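Local coordinates for protein putative NADH-flavin reductase (Streptococcus pneumoniae TIGR4, PDB 4R01) that probably acts as an NADH-flavin reductase built on an NAD(P)-binding Rossmann fold, at residues L127-A130 / Q131-L135. Numbering follows the deposited sequence.
Sequences LAKA and QADEL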
loop_
_atom_site.group_PDB
_atom_site.type_symbol
_atom_site.label_atom_id
_atom_site.label_comp_id
_atom_site.label_asym_id
_atom_site.label_seq_id
_atom_site.Cartn_x
_atom_site.Cartn_y
_atom_site.Cartn_z
ATOM N N LEU A 127 12.892 -3.581 17.818
ATOM C CA LEU A 127 12.269 -4.844 18.205
ATOM C C LEU A 127 12.316 -5.850 17.059
ATOM O O LEU A 127 12.646 -7.017 17.261
ATOM C CB LEU A 127 10.822 -4.625 18.648
ATOM C CG LEU A 127 10.035 -5.901 18.962
ATOM C CD1 LEU A 127 10.725 -6.703 20.062
ATOM C CD2 LEU A 127 8.597 -5.580 19.347
ATOM N N ALA A 128 11.986 -5.382 15.858
ATOM C CA ALA A 128 11.948 -6.233 14.668
ATOM C C ALA A 128 13.308 -6.851 14.371
ATOM O O ALA A 128 13.398 -8.006 13.955
ATOM C CB ALA A 128 11.462 -5.436 13.467
ATOM N N LYS A 129 14.365 -6.076 14.585
ATOM C CA LYS A 129 15.715 -6.558 14.341
ATOM C C LYS A 129 16.103 -7.615 15.368
ATOM O O LYS A 129 16.701 -8.634 15.027
ATOM C CB LYS A 129 16.716 -5.403 14.373
ATOM C CG LYS A 129 18.009 -5.710 13.656
ATOM C CD LYS A 129 17.886 -5.348 12.189
ATOM C CE LYS A 129 18.408 -6.462 11.304
ATOM N NZ LYS A 129 18.285 -6.114 9.858
ATOM N N ALA A 130 15.763 -7.362 16.629
ATOM C CA ALA A 130 16.066 -8.304 17.698
ATOM C C ALA A 130 15.325 -9.615 17.473
ATOM O O ALA A 130 15.866 -10.692 17.711
ATOM C CB ALA A 130 15.706 -7.713 19.054
ATOM N N GLN A 131 14.087 -9.518 16.997
ATOM C CA GLN A 131 13.281 -10.706 16.734
ATOM C C GLN A 131 13.739 -11.424 15.475
ATOM O O GLN A 131 13.544 -12.630 15.338
ATOM C CB GLN A 131 11.805 -10.337 16.620
ATOM C CG GLN A 131 11.175 -9.954 17.945
ATOM C CD GLN A 131 9.743 -9.502 17.795
ATOM O OE1 GLN A 131 9.427 -8.670 16.942
ATOM N NE2 GLN A 131 8.859 -10.061 18.614
ATOM N N ALA A 132 14.347 -10.677 14.557
ATOM C CA ALA A 132 14.903 -11.257 13.340
ATOM C C ALA A 132 16.226 -11.961 13.632
ATOM O O ALA A 132 16.475 -13.062 13.136
ATOM C CB ALA A 132 15.092 -10.186 12.274
ATOM N N ASP A 133 17.070 -11.315 14.436
ATOM C CA ASP A 133 18.314 -11.922 14.906
ATOM C C ASP A 133 18.006 -13.185 15.691
ATOM O O ASP A 133 18.729 -14.176 15.615
ATOM C CB ASP A 133 19.105 -10.945 15.780
ATOM C CG ASP A 133 19.633 -9.755 15.001
ATOM O OD1 ASP A 133 19.295 -9.620 13.805
ATOM O OD2 ASP A 133 20.383 -8.948 15.590
ATOM N N GLU A 134 16.915 -13.125 16.444
ATOM C CA GLU A 134 16.432 -14.246 17.237
ATOM C C GLU A 134 16.142 -15.454 16.353
ATOM O O GLU A 134 16.579 -16.568 16.642
ATOM C CB GLU A 134 15.178 -13.825 18.008
ATOM C CG GLU A 134 14.556 -14.895 18.874
ATOM C CD GLU A 134 13.461 -14.343 19.769
ATOM O OE1 GLU A 134 12.935 -13.252 19.461
ATOM O OE2 GLU A 134 13.131 -14.995 20.783
ATOM N N LEU A 135 15.410 -15.219 15.267
ATOM C CA LEU A 135 15.057 -16.280 14.332
ATOM C C LEU A 135 16.283 -16.805 13.583
ATOM O O LEU A 135 16.414 -18.011 13.365
ATOM C CB LEU A 135 14.002 -15.782 13.342
ATOM C CG LEU A 135 13.675 -16.684 12.149
ATOM C CD1 LEU A 135 13.136 -18.026 12.612
ATOM C CD2 LEU A 135 12.690 -15.996 11.207
#
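Two successive turns of helix 125-138, which joins neighbouring parallel strands 94-98 and 145-150 of the mixed Rossmann-type sheet, meet here through i to i+4 pairs, Leu127 with Gln131 first among them. Four consecutive backbone hydrogen bonds establish the alpha-helical register: the amides of Gln131, Ala132, Asp133 and Glu134 donate to the carbonyls of Leu127, Ala128, Lys129 and Ala130, respectively. The straightest runs from Asp133 N to Lys129 O (2.8 Å, 169° at the hydrogen).

On one flank the Gln131 chain, extended beyond CG, crosses the isobutyl group of Leu127. Gln131 CG lies anti to its own carbonyl carbon (chi1 -71°), beside the backbone N, and sits 3.4 Å from Leu127 O. The amide then meets the leucine branch point: Gln131 OE1 is 3.5 Å from Leu127 CG, and Gln131 CD is 3.7 Å from Leu127 CD1. These are van der Waals contacts between a polar end and a hydrocarbon. Leu127 also packs on Pro71 of a second subunit, so this flank borders a subunit interface.

Lys129 and Asp133 are oppositely charged but form no salt bridge, since Lys129 NZ stays 5.4 Å from Asp133 OD1. The lysine chain bends at chi2 and chi3, bringing Lys129 CE to 4.1 Å from Asp133 OD1; any electrostatic attraction between Lys129 and Asp133 is probably modest.

Glu134 and Leu135 reach Phe148 of strand 145-150, while Glu134 also touches His77 and Ile81 of helix 76-88, placing this helix against both sheet and neighbouring helix. Ala128 turns its methyl to Leu115 and Phe120 and presents its carbonyl to the next turn, where Ala132 CB lies 3.2 Å from Ala128 O.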